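PDB 6NKD: Lip_vut3, C2L from Metagenome, which probably hydrolyses lipid esters, lysophospholipids among them, as a GDSL-family lipase, and may act in spore germination like its relatives. Local coordinates for residues Y5-D10 with V74-G79; S54-M59 with S112-K117; Y129-L134 with P164-I169. All blocks are in the same frame, centred on the assembly; numbering follows the deposited sequence.

Interaction 1. Residues Y5-D10 with V74-G79; sequences YTALGD and VITITG
Tyr5 and Thr76 are turned to meet: the Tyr5 CG stands anti to its backbone N (chi1 161°), and Thr76 OG1 sits between its own backbone N and carbonyl carbon. The two side chains cross at about a right angle, and Tyr5 OH hydrogen-bonds Thr76 OG1 at 2.6 Å. On the way the ring brings its edge to the neighbouring strand, with Tyr5 CD1 3.6 Å from Val74 CG1. Ala7 shares this face of the sheet, which helix 25-37 covers through Val26 and Met33.

On the opposite face Thr6 and Ile75 lie side by side, methyl CG2 of Thr6 against CG1 of Ile75 at 3.7 Å, while Leu8 CD1 reaches Ile75 CG2 at 4.1 Å. Underneath runs a parallel ladder, the centre of the SGNH-hydrolase sheet. Its straightest rung is Leu8 N to Thr76 O, 2.9 Å with an angle of 176°; Thr78 N to Leu8 O, 3.1 Å, is the last.

The family's Gly-Asp-Ser-Leu signature starts on the last residue of strand 3-9, Gly9, which has no side chain where a CB would collide with Thr78 OG1. Asp10, N-cap of the next helix, accepts a hydrogen bond from Thr78 OG1 at OD2, 2.7 Å, on the anti side and 30° out of the carboxylate plane. Thr78 OG1 also bonds Thr13. Because Leu12 N donates weakly to the same OD2, Asp10 links the end of strand 74-77 to the start of helix 11-14, which probably helps position the adjacent Ser11, the likely nucleophile.

Interaction 2. Residues S54-M59 with S112-K117; sequences SEILAM and SGMLEK
Leu57 and Met114 meet without any aromatic or other planar side chain between them; the flat group here is the peptide joining Gly113 to Met114. Leu57 CD1 lies over one face of it, 3.5 Å from Met114 N and 3.6 Å from Gly113 C. Gly113 presents bare backbone here; a CB on it would sit tight against Leu57 CD2. In Leu57, chi1 (168°) sets CG anti to the backbone N and chi2 (57°) then places CD1, which also has the aliphatic part of Lys117 next to it, CD1 to Lys117 CD 4.5 Å.

Met114, modelled as selenomethionine, answers from the other helix. Its chain bends at chi3 (61°), which brings CE back against the backbone of helix 53-59: CE is 3.7 Å from Leu57 N and 3.9 Å from Leu57 CB. Ile56 crosses it obliquely, with CB 4.0 Å from Met114 CE.

The two helices run nearly parallel, their axes 9.2 Å from each other, and both lie on the sheet face bearing Leu8 and Ile77 in this alpha/beta SGNH-hydrolase fold. The side chains that meet are apolar, packing on one another and on backbone. Leu60, in the loop after helix 53-59, continues the contact against Met114 and Lys117, while Lys117 NZ makes a weak hydrogen bond to Asn61. On the far side of helix 53-59, Ser54 OG hydrogen-bonds Glu102 of the second subunit, whose Phe100 packs on Ala58 and Met59.

Interaction 3. Residues Y129-L134 with P164-I169; sequences YLVRLL and PQIKVI
Leu133 and Val168 fit together as a bump in a fork: Leu133 CD1 pushes against both methyls of Val168, 3.7 Å from CG2 and 3.8 Å from CG1. They belong to the two strands of a beta-alpha-beta unit, 130-134 and 166-169, linked by helix 144-157, and Leu157 of that helix packs on the pair. On the same face Ile166 and Val131 lie side by side, Ile166 CD1 resting on the branch point of Val131, 3.6 Å from CB.

The other face carries Arg132, Lys167, Leu134 and Ile169. Here the branch points themselves touch, Leu134 CG to Ile169 CB at 4.0 Å, and Ile169 CD1 reaches back to the aliphatic CG of Arg132. Helix 192-204 covers this patch through Met198 and Leu202. Four backbone hydrogen bonds hold the strands in parallel register, the shortest being Ile169 N to Leu133 O at 2.8 Å.

Arg132 is held on several sides. Its chain bends at chi2 (78°), which turns CD; the guanidinium lies between Lys167 CD over one face and Leu130 CD2 over the opposite one, 3.3 Å above the plane and offset toward the rim. Lys167 runs alongside but sends NZ on to the Ala205 carbonyl, while Arg132 NH2 has a weak bond to Gly206 O. At the guanidinium edge waits the carbonyl of Pro164, which follows a cis peptide: Arg132 NH1 donates to Pro164 O at 2.9 Å, the oxygen 18° out of the guanidinium plane.

In the fold
One five-stranded parallel sheet, ordered 41-47, 3-9, 74-77, 130-134, 166-169, ties the contacts together. Interaction 1 joins its second and third strands and interaction 3 its fourth and fifth; backbone bonds between Ile75 and Leu130 and Arg132 stitch the two, centres about 10 Å apart. Interaction 2 lies in the helix layer on one face, between helices 53-59 and 98-122: its centre is about 11 Å from that of interaction 1, where Ile56 and Met114 rest on Gly9 and Ile77, and about 15 Å from that of interaction 3, which Leu115 touches. Along the chain interactions 1 and 2 interleave, and interaction 3 follows both. Sheet and helices pack together beneath the C-terminal end of strand 3-9, where the probable nucleophile Ser11 follows.

Interaction 1. Residues Y5-D10 with V74-G79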
ATOM      1  N   TYR A   5     -24.547   6.897   5.616  1.00 84.10           N
ATOM      2  CA  TYR A   5     -23.567   7.486   6.524  1.00 79.01           C
ATOM      3  C   TYR A   5     -22.320   7.830   5.721  1.00 78.54           C
ATOM      4  O   TYR A   5     -21.639   6.935   5.210  1.00 77.58           O
ATOM      5  CB  TYR A   5     -23.250   6.529   7.674  1.00 74.12           C
ATOM      6  CG  TYR A   5     -21.954   6.815   8.402  1.00 68.64           C
ATOM      7  CD1 TYR A   5     -21.664   8.086   8.883  1.00 67.46           C
ATOM      8  CD2 TYR A   5     -21.030   5.804   8.628  1.00 64.53           C
ATOM      9  CE1 TYR A   5     -20.482   8.345   9.551  1.00 63.98           C
ATOM     10  CE2 TYR A   5     -19.845   6.053   9.297  1.00 61.57           C
ATOM     11  CZ  TYR A   5     -19.576   7.324   9.757  1.00 61.02           C
ATOM     12  OH  TYR A   5     -18.398   7.575  10.424  1.00 58.00           O
ATOM     13  N   THR A   6     -22.028   9.123   5.606  1.00 80.45           N
ATOM     14  CA  THR A   6     -20.824   9.587   4.934  1.00 81.32           C
ATOM     15  C   THR A   6     -19.776   9.973   5.970  1.00 80.14           C
ATOM     16  O   THR A   6     -20.099  10.402   7.081  1.00 81.64           O
ATOM     17  CB  THR A   6     -21.124  10.770   4.004  1.00 86.33           C
ATOM     18  OG1 THR A   6     -20.091  10.880   3.018  1.00 89.70           O
ATOM     19  CG2 THR A   6     -21.204  12.078   4.781  1.00 88.61           C
ATOM     20  N   ALA A   7     -18.510   9.789   5.605  1.00 78.10           N
ATOM     21  CA  ALA A   7     -17.403  10.052   6.512  1.00 76.19           C
ATOM     22  C   ALA A   7     -16.313  10.808   5.772  1.00 73.53           C
ATOM     23  O   ALA A   7     -15.881  10.384   4.695  1.00 74.07           O
ATOM     24  CB  ALA A   7     -16.842   8.753   7.101  1.00 75.51           C
ATOM     25  N   LEU A   8     -15.874  11.921   6.351  1.00 71.07           N
ATOM     26  CA  LEU A   8     -14.852  12.769   5.763  1.00 70.61           C
ATOM     27  C   LEU A   8     -13.749  12.998   6.783  1.00 72.09           C
ATOM     28  O   LEU A   8     -14.004  13.046   7.989  1.00 72.65           O
ATOM     29  CB  LEU A   8     -15.437  14.116   5.320  1.00 72.84           C
ATOM     30  CG  LEU A   8     -16.857  14.072   4.755  1.00 76.39           C
ATOM     31  CD1 LEU A   8     -17.572  15.388   5.011  1.00 80.23           C
ATOM     32  CD2 LEU A   8     -16.835  13.748   3.270  1.00 79.54           C
ATOM     33  N   GLY A   9     -12.522  13.132   6.299  1.00 72.03           N
ATOM     34  CA  GLY A   9     -11.430  13.464   7.192  1.00 72.10           C
ATOM     35  C   GLY A   9     -10.091  13.018   6.630  1.00 72.17           C
ATOM     36  O   GLY A   9      -9.931  12.849   5.422  1.00 73.46           O
ATOM     37  N   ASP A  10      -9.143  12.834   7.547  1.00 70.38           N
ATOM     38  CA  ASP A  10      -7.759  12.551   7.192  1.00 69.30           C
ATOM     39  C   ASP A  10      -7.423  11.080   7.395  1.00 66.65           C
ATOM     40  O   ASP A  10      -8.202  10.201   7.014  1.00 65.53           O
ATOM     41  CB  ASP A  10      -6.818  13.444   8.007  1.00 70.07           C
ATOM     42  CG  ASP A  10      -7.091  13.377   9.503  1.00 71.97           C
ATOM     43  OD1 ASP A  10      -6.307  13.968  10.278  1.00 74.16           O
ATOM     44  OD2 ASP A  10      -8.076  12.722   9.908  1.00 73.39           O
ATOM     45  N   VAL A  74     -25.940  10.625   8.773  1.00 79.53           N
ATOM     46  CA  VAL A  74     -24.894  10.793   9.774  1.00 75.57           C
ATOM     47  C   VAL A  74     -23.621  11.209   9.053  1.00 72.27           C
ATOM     48  O   VAL A  74     -23.278  10.635   8.013  1.00 72.53           O
ATOM     49  CB  VAL A  74     -24.660   9.502  10.586  1.00 74.86           C
ATOM     50  CG1 VAL A  74     -23.512   9.686  11.567  1.00 71.53           C
ATOM     51  CG2 VAL A  74     -25.927   9.089  11.321  1.00 78.53           C
ATOM     52  N   ILE A  75     -22.928  12.211   9.593  1.00 69.74           N
ATOM     53  CA  ILE A  75     -21.682  12.710   9.025  1.00 66.90           C
ATOM     54  C   ILE A  75     -20.638  12.772  10.132  1.00 63.73           C
ATOM     55  O   ILE A  75     -20.906  13.309  11.212  1.00 63.88           O
ATOM     56  CB  ILE A  75     -21.856  14.097   8.377  1.00 68.62           C
ATOM     57  CG1 ILE A  75     -22.975  14.074   7.336  1.00 72.26           C
ATOM     58  CG2 ILE A  75     -20.551  14.557   7.744  1.00 67.02           C
ATOM     59  CD1 ILE A  75     -23.196  15.403   6.651  1.00 74.63           C
ATOM     60  N   THR A  76     -19.456  12.224   9.865  1.00 60.72           N
ATOM     61  CA  THR A  76     -18.326  12.306  10.779  1.00 58.71           C
ATOM     62  C   THR A  76     -17.173  13.019  10.090  1.00 58.35           C
ATOM     63  O   THR A  76     -16.912  12.793   8.903  1.00 59.90           O
ATOM     64  CB  THR A  76     -17.877  10.922  11.255  1.00 56.96           C
ATOM     65  OG1 THR A  76     -17.615  10.084  10.122  1.00 57.76           O
ATOM     66  CG2 THR A  76     -18.949  10.285  12.123  1.00 47.97           C
ATOM     67  N   ILE A  77     -16.485  13.883  10.834  1.00 56.51           N
ATOM     68  CA  ILE A  77     -15.398  14.690  10.296  1.00 55.89           C
ATOM     69  C   ILE A  77     -14.195  14.572  11.221  1.00 54.24           C
ATOM     70  O   ILE A  77     -14.332  14.686  12.444  1.00 52.57           O
ATOM     71  CB  ILE A  77     -15.804  16.166  10.128  1.00 57.98           C
ATOM     72  CG1 ILE A  77     -17.063  16.282   9.265  1.00 59.71           C
ATOM     73  CG2 ILE A  77     -14.666  16.965   9.510  1.00 58.21           C
ATOM     74  CD1 ILE A  77     -17.515  17.704   9.034  1.00 62.20           C
ATOM     75  N   THR A  78     -13.023  14.336  10.636  1.00 55.14           N
ATOM     76  CA  THR A  78     -11.759  14.374  11.354  1.00 56.09           C
ATOM     77  C   THR A  78     -10.816  15.332  10.641  1.00 62.29           C
ATOM     78  O   THR A  78     -10.967  15.599   9.446  1.00 63.27           O
ATOM     79  CB  THR A  78     -11.105  12.984  11.456  1.00 51.05           C
ATOM     80  OG1 THR A  78     -10.714  12.535  10.153  1.00 51.11           O
ATOM     81  CG2 THR A  78     -12.071  11.981  12.060  1.00 47.27           C
ATOM     82  N   GLY A  79      -9.850  15.854  11.381  1.00 67.60           N
ATOM     83  CA  GLY A  79      -8.884  16.755  10.788  1.00 74.19           C
ATOM     84  C   GLY A  79      -8.068  17.462  11.846  1.00 78.17           C
ATOM     85  O   GLY A  79      -8.262  17.275  13.052  1.00 78.53           O
TER

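Interaction 2. Residues S54-M59 with S112-K117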
ATOM      1  N   SER A  54      -8.813  22.773   5.381  1.00 82.71           N
ATOM      2  CA  SER A  54      -9.232  23.650   4.291  1.00 84.10           C
ATOM      3  C   SER A  54      -9.643  22.844   3.066  1.00 82.79           C
ATOM      4  O   SER A  54     -10.619  23.183   2.388  1.00 84.15           O
ATOM      5  CB  SER A  54      -8.112  24.631   3.942  1.00 88.54           C
ATOM      6  OG  SER A  54      -6.972  23.951   3.448  1.00 89.22           O
ATOM      7  N   GLU A  55      -8.910  21.768   2.769  1.00 80.94           N
ATOM      8  CA  GLU A  55      -9.265  20.924   1.634  1.00 81.19           C
ATOM      9  C   GLU A  55     -10.599  20.228   1.864  1.00 78.95           C
ATOM     10  O   GLU A  55     -11.433  20.153   0.955  1.00 80.57           O
ATOM     11  CB  GLU A  55      -8.164  19.897   1.382  1.00 80.88           C
ATOM     12  CG  GLU A  55      -6.823  20.509   1.022  1.00 84.32           C
ATOM     13  CD  GLU A  55      -5.668  19.577   1.316  1.00 82.06           C
ATOM     14  OE1 GLU A  55      -5.819  18.717   2.208  1.00 78.16           O
ATOM     15  OE2 GLU A  55      -4.614  19.699   0.659  1.00 85.02           O
ATOM     16  N   ILE A  56     -10.819  19.716   3.079  1.00 74.03           N
ATOM     17  CA  ILE A  56     -12.077  19.050   3.402  1.00 72.22           C
ATOM     18  C   ILE A  56     -13.251  19.999   3.195  1.00 72.80           C
ATOM     19  O   ILE A  56     -14.330  19.591   2.748  1.00 73.35           O
ATOM     20  CB  ILE A  56     -12.032  18.502   4.840  1.00 69.00           C
ATOM     21  CG1 ILE A  56     -10.863  17.527   5.000  1.00 68.74           C
ATOM     22  CG2 ILE A  56     -13.344  17.825   5.203  1.00 67.70           C
ATOM     23  CD1 ILE A  56     -10.707  16.980   6.402  1.00 64.92           C
ATOM     24  N   LEU A  57     -13.057  21.281   3.510  1.00 74.43           N
ATOM     25  CA  LEU A  57     -14.096  22.271   3.246  1.00 75.74           C
ATOM     26  C   LEU A  57     -14.285  22.486   1.749  1.00 79.43           C
ATOM     27  O   LEU A  57     -15.416  22.642   1.275  1.00 80.77           O
ATOM     28  CB  LEU A  57     -13.750  23.585   3.944  1.00 76.47           C
ATOM     29  CG  LEU A  57     -14.565  24.827   3.576  1.00 79.82           C
ATOM     30  CD1 LEU A  57     -16.049  24.595   3.804  1.00 78.91           C
ATOM     31  CD2 LEU A  57     -14.080  26.030   4.368  1.00 80.85           C
ATOM     32  N   ALA A  58     -13.189  22.487   0.987  1.00 81.92           N
ATOM     33  CA  ALA A  58     -13.287  22.669  -0.456  1.00 86.35           C
ATOM     34  C   ALA A  58     -13.886  21.456  -1.155  1.00 85.26           C
ATOM     35  O   ALA A  58     -14.345  21.580  -2.295  1.00 89.57           O
ATOM     36  CB  ALA A  58     -11.909  22.981  -1.040  1.00 88.81           C
HETATM   37  N   MSE A  59     -13.892  20.295  -0.506  1.00 80.71           N
HETATM   38  CA  MSE A  59     -14.484  19.098  -1.091  1.00 80.45           C
HETATM   39  C   MSE A  59     -15.998  19.216  -1.180  1.00 83.35           C
HETATM   40  O   MSE A  59     -16.619  18.666  -2.088  1.00 84.70           O
HETATM   41  CB  MSE A  59     -14.131  17.856  -0.274  1.00 76.07           C
HETATM   42  CG  MSE A  59     -12.656  17.551  -0.163  1.00 75.77           C
HETATM   43 SE   MSE A  59     -12.399  15.903   0.836  0.55 72.61          SE
HETATM   44  CE  MSE A  59     -13.931  16.037   2.035  1.00 70.61           C
ATOM     45  N   SER A 112     -16.075  25.385  11.325  1.00 77.35           N
ATOM     46  CA  SER A 112     -17.275  26.210  11.250  1.00 79.14           C
ATOM     47  C   SER A 112     -17.697  26.446   9.807  1.00 81.36           C
ATOM     48  O   SER A 112     -18.892  26.604   9.526  1.00 83.22           O
ATOM     49  CB  SER A 112     -17.040  27.544  11.960  1.00 80.24           C
ATOM     50  OG  SER A 112     -18.134  28.426  11.771  1.00 82.36           O
ATOM     51  N   GLY A 113     -16.739  26.465   8.880  1.00 81.53           N
ATOM     52  CA  GLY A 113     -17.078  26.684   7.484  1.00 84.48           C
ATOM     53  C   GLY A 113     -17.773  25.489   6.861  1.00 85.45           C
ATOM     54  O   GLY A 113     -18.788  25.633   6.174  1.00 88.04           O
HETATM   55  N   MSE A 114     -17.240  24.292   7.093  1.00 84.19           N
HETATM   56  CA  MSE A 114     -17.833  23.086   6.532  1.00 85.11           C
HETATM   57  C   MSE A 114     -19.162  22.772   7.209  1.00 86.55           C
HETATM   58  O   MSE A 114     -20.053  22.188   6.595  1.00 87.75           O
HETATM   59  CB  MSE A 114     -16.867  21.899   6.647  1.00 83.34           C
HETATM   60  CG  MSE A 114     -16.453  21.546   8.063  1.00 81.93           C
HETATM   61 SE   MSE A 114     -14.969  20.278   8.104  0.64 80.05          SE
HETATM   62  CE  MSE A 114     -13.636  21.341   7.162  1.00 80.72           C
ATOM     63  N   LEU A 115     -19.297  23.170   8.477  1.00 86.98           N
ATOM     64  CA  LEU A 115     -20.587  23.042   9.147  1.00 89.25           C
ATOM     65  C   LEU A 115     -21.633  23.926   8.483  1.00 95.11           C
ATOM     66  O   LEU A 115     -22.763  23.488   8.234  1.00 95.95           O
ATOM     67  CB  LEU A 115     -20.456  23.394  10.630  1.00 87.74           C
ATOM     68  CG  LEU A 115     -20.532  22.238  11.630  1.00 85.58           C
ATOM     69  CD1 LEU A 115     -19.281  21.375  11.565  1.00 84.06           C
ATOM     70  CD2 LEU A 115     -20.760  22.756  13.042  1.00 84.93           C
ATOM     71  N   GLU A 116     -21.268  25.174   8.181  1.00 99.88           N
ATOM     72  CA  GLU A 116     -22.195  26.089   7.525  1.00103.03           C
ATOM     73  C   GLU A 116     -22.552  25.617   6.121  1.00103.51           C
ATOM     74  O   GLU A 116     -23.662  25.879   5.644  1.00106.03           O
ATOM     75  CB  GLU A 116     -21.593  27.495   7.486  1.00106.70           C
ATOM     76  CG  GLU A 116     -22.419  28.525   6.727  1.00114.50           C
ATOM     77  CD  GLU A 116     -23.798  28.736   7.325  1.00119.37           C
ATOM     78  OE1 GLU A 116     -23.965  28.522   8.544  1.00118.46           O
ATOM     79  OE2 GLU A 116     -24.721  29.114   6.572  1.00123.56           O
ATOM     80  N   LYS A 117     -21.639  24.917   5.448  1.00 99.69           N
ATOM     81  CA  LYS A 117     -21.939  24.435   4.107  1.00100.14           C
ATOM     82  C   LYS A 117     -22.838  23.206   4.132  1.00 99.29           C
ATOM     83  O   LYS A 117     -23.656  23.028   3.224  1.00100.60           O
ATOM     84  CB  LYS A 117     -20.645  24.132   3.350  1.00 99.31           C
ATOM     85  CG  LYS A 117     -20.838  23.955   1.851  1.00102.14           C
ATOM     86  CD  LYS A 117     -19.561  24.262   1.089  1.00102.42           C
ATOM     87  CE  LYS A 117     -19.813  24.325  -0.409  1.00105.61           C
ATOM     88  NZ  LYS A 117     -18.615  24.815  -1.144  1.00105.94           N
TER

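Interaction 3. Residues Y129-L134 with P164-I169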
ATOM      1  N   TYR A 129     -30.550  15.492   9.957  1.00 97.56           N
ATOM      2  CA  TYR A 129     -29.171  15.067   9.777  1.00 92.23           C
ATOM      3  C   TYR A 129     -28.428  15.063  11.112  1.00 87.46           C
ATOM      4  O   TYR A 129     -28.881  15.617  12.117  1.00 88.81           O
ATOM      5  CB  TYR A 129     -28.451  15.962   8.764  1.00 92.07           C
ATOM      6  CG  TYR A 129     -28.248  17.415   9.171  1.00 93.40           C
ATOM      7  CD1 TYR A 129     -29.206  18.104   9.908  1.00 96.63           C
ATOM      8  CD2 TYR A 129     -27.096  18.099   8.803  1.00 90.72           C
ATOM      9  CE1 TYR A 129     -29.019  19.424  10.272  1.00 96.95           C
ATOM     10  CE2 TYR A 129     -26.902  19.421   9.164  1.00 90.81           C
ATOM     11  CZ  TYR A 129     -27.866  20.078   9.896  1.00 94.24           C
ATOM     12  OH  TYR A 129     -27.680  21.392  10.257  1.00 95.77           O
ATOM     13  N   LEU A 130     -27.260  14.421  11.108  1.00 82.46           N
ATOM     14  CA  LEU A 130     -26.468  14.231  12.314  1.00 77.97           C
ATOM     15  C   LEU A 130     -24.996  14.394  11.975  1.00 74.21           C
ATOM     16  O   LEU A 130     -24.508  13.786  11.017  1.00 73.50           O
ATOM     17  CB  LEU A 130     -26.719  12.848  12.920  1.00 76.99           C
ATOM     18  CG  LEU A 130     -26.929  12.787  14.432  1.00 76.30           C
ATOM     19  CD1 LEU A 130     -28.221  13.494  14.817  1.00 80.12           C
ATOM     20  CD2 LEU A 130     -26.935  11.343  14.896  1.00 76.73           C
ATOM     21  N   VAL A 131     -24.292  15.206  12.758  1.00 72.39           N
ATOM     22  CA  VAL A 131     -22.871  15.465  12.551  1.00 69.31           C
ATOM     23  C   VAL A 131     -22.139  15.187  13.855  1.00 68.21           C
ATOM     24  O   VAL A 131     -22.470  15.771  14.894  1.00 69.14           O
ATOM     25  CB  VAL A 131     -22.603  16.904  12.080  1.00 69.91           C
ATOM     26  CG1 VAL A 131     -21.107  17.151  11.973  1.00 66.72           C
ATOM     27  CG2 VAL A 131     -23.287  17.167  10.747  1.00 71.75           C
ATOM     28  N   ARG A 132     -21.153  14.298  13.803  1.00 68.08           N
ATOM     29  CA  ARG A 132     -20.298  13.982  14.943  1.00 66.88           C
ATOM     30  C   ARG A 132     -18.854  14.237  14.530  1.00 65.42           C
ATOM     31  O   ARG A 132     -18.269  13.447  13.782  1.00 65.15           O
ATOM     32  CB  ARG A 132     -20.487  12.534  15.398  1.00 65.11           C
ATOM     33  CG  ARG A 132     -21.621  12.310  16.393  1.00 66.63           C
ATOM     34  CD  ARG A 132     -22.983  12.294  15.720  1.00 69.54           C
ATOM     35  NE  ARG A 132     -24.049  11.961  16.663  1.00 72.52           N
ATOM     36  CZ  ARG A 132     -24.806  12.859  17.284  1.00 74.24           C
ATOM     37  NH1 ARG A 132     -24.623  14.153  17.059  1.00 74.10           N
ATOM     38  NH2 ARG A 132     -25.752  12.464  18.126  1.00 76.75           N
ATOM     39  N   LEU A 133     -18.282  15.339  15.004  1.00 66.11           N
ATOM     40  CA  LEU A 133     -16.892  15.675  14.726  1.00 66.93           C
ATOM     41  C   LEU A 133     -16.046  15.381  15.957  1.00 66.22           C
ATOM     42  O   LEU A 133     -16.434  15.715  17.082  1.00 67.03           O
ATOM     43  CB  LEU A 133     -16.752  17.139  14.306  1.00 69.19           C
ATOM     44  CG  LEU A 133     -17.340  18.216  15.216  1.00 72.92           C
ATOM     45  CD1 LEU A 133     -16.264  18.809  16.113  1.00 75.23           C
ATOM     46  CD2 LEU A 133     -18.017  19.299  14.393  1.00 73.19           C
ATOM     47  N   LEU A 134     -14.897  14.753  15.741  1.00 64.69           N
ATOM     48  CA  LEU A 134     -14.040  14.288  16.821  1.00 64.00           C
ATOM     49  C   LEU A 134     -12.913  15.282  17.060  1.00 62.11           C
ATOM     50  O   LEU A 134     -12.297  15.779  16.113  1.00 61.64           O
ATOM     51  CB  LEU A 134     -13.457  12.912  16.499  1.00 64.49           C
ATOM     52  CG  LEU A 134     -14.456  11.819  16.115  1.00 67.69           C
ATOM     53  CD1 LEU A 134     -14.666  11.766  14.606  1.00 68.97           C
ATOM     54  CD2 LEU A 134     -13.996  10.473  16.649  1.00 68.97           C
ATOM     55  N   PRO A 164     -28.812  17.709  20.157  1.00107.30           N
ATOM     56  CA  PRO A 164     -28.118  16.462  19.819  1.00102.39           C
ATOM     57  C   PRO A 164     -27.746  16.350  18.341  1.00 99.74           C
ATOM     58  O   PRO A 164     -27.091  15.380  17.954  1.00 96.24           O
ATOM     59  CB  PRO A 164     -29.140  15.394  20.198  1.00104.55           C
ATOM     60  CG  PRO A 164     -30.448  16.045  19.903  1.00108.87           C
ATOM     61  CD  PRO A 164     -30.274  17.520  20.196  1.00110.23           C
ATOM     62  N   GLN A 165     -28.163  17.327  17.531  1.00100.79           N
ATOM     63  CA  GLN A 165     -27.856  17.289  16.104  1.00 98.30           C
ATOM     64  C   GLN A 165     -26.350  17.312  15.864  1.00 95.07           C
ATOM     65  O   GLN A 165     -25.812  16.469  15.138  1.00 96.49           O
ATOM     66  CB  GLN A 165     -28.534  18.458  15.385  1.00 97.82           C
ATOM     67  CG  GLN A 165     -30.040  18.308  15.205  1.00 99.28           C
ATOM     68  CD  GLN A 165     -30.842  19.076  16.240  1.00 98.41           C
ATOM     69  OE1 GLN A 165     -30.414  19.239  17.382  1.00 96.60           O
ATOM     70  NE2 GLN A 165     -32.013  19.559  15.838  1.00 99.91           N
ATOM     71  N   ILE A 166     -25.655  18.270  16.468  1.00 89.17           N
ATOM     72  CA  ILE A 166     -24.212  18.423  16.322  1.00 84.89           C
ATOM     73  C   ILE A 166     -23.565  18.125  17.666  1.00 83.68           C
ATOM     74  O   ILE A 166     -23.923  18.733  18.682  1.00 87.07           O
ATOM     75  CB  ILE A 166     -23.837  19.832  15.835  1.00 84.29           C
ATOM     76  CG1 ILE A 166     -24.804  20.302  14.744  1.00 86.65           C
ATOM     77  CG2 ILE A 166     -22.402  19.854  15.327  1.00 79.63           C
ATOM     78  CD1 ILE A 166     -24.768  19.466  13.485  1.00 86.64           C
ATOM     79  N   LYS A 167     -22.614  17.195  17.674  1.00 79.09           N
ATOM     80  CA  LYS A 167     -21.906  16.817  18.887  1.00 76.09           C
ATOM     81  C   LYS A 167     -20.413  16.754  18.613  1.00 73.63           C
ATOM     82  O   LYS A 167     -19.985  16.334  17.533  1.00 73.11           O
ATOM     83  CB  LYS A 167     -22.391  15.466  19.433  1.00 74.78           C
ATOM     84  CG  LYS A 167     -23.717  15.528  20.176  1.00 76.54           C
ATOM     85  CD  LYS A 167     -23.873  14.343  21.117  1.00 75.26           C
ATOM     86  CE  LYS A 167     -25.092  14.502  22.009  1.00 78.71           C
ATOM     87  NZ  LYS A 167     -25.147  13.448  23.059  1.00 79.67           N
ATOM     88  N   VAL A 168     -19.625  17.178  19.596  1.00 73.33           N
ATOM     89  CA  VAL A 168     -18.171  17.112  19.535  1.00 69.96           C
ATOM     90  C   VAL A 168     -17.725  15.928  20.380  1.00 69.97           C
ATOM     91  O   VAL A 168     -17.956  15.900  21.595  1.00 71.77           O
ATOM     92  CB  VAL A 168     -17.526  18.418  20.022  1.00 68.83           C
ATOM     93  CG1 VAL A 168     -16.014  18.344  19.887  1.00 65.83           C
ATOM     94  CG2 VAL A 168     -18.081  19.602  19.247  1.00 69.99           C
ATOM     95  N   ILE A 169     -17.092  14.950  19.742  1.00 69.12           N
ATOM     96  CA  ILE A 169     -16.711  13.716  20.420  1.00 68.09           C
ATOM     97  C   ILE A 169     -15.392  13.932  21.148  1.00 64.72           C
ATOM     98  O   ILE A 169     -14.413  14.411  20.563  1.00 61.26           O
ATOM     99  CB  ILE A 169     -16.616  12.557  19.416  1.00 67.62           C
ATOM    100  CG1 ILE A 169     -17.933  12.420  18.649  1.00 68.95           C
ATOM    101  CG2 ILE A 169     -16.275  11.258  20.127  1.00 68.13           C
ATOM    102  CD1 ILE A 169     -19.138  12.169  19.530  1.00 71.08           C
TER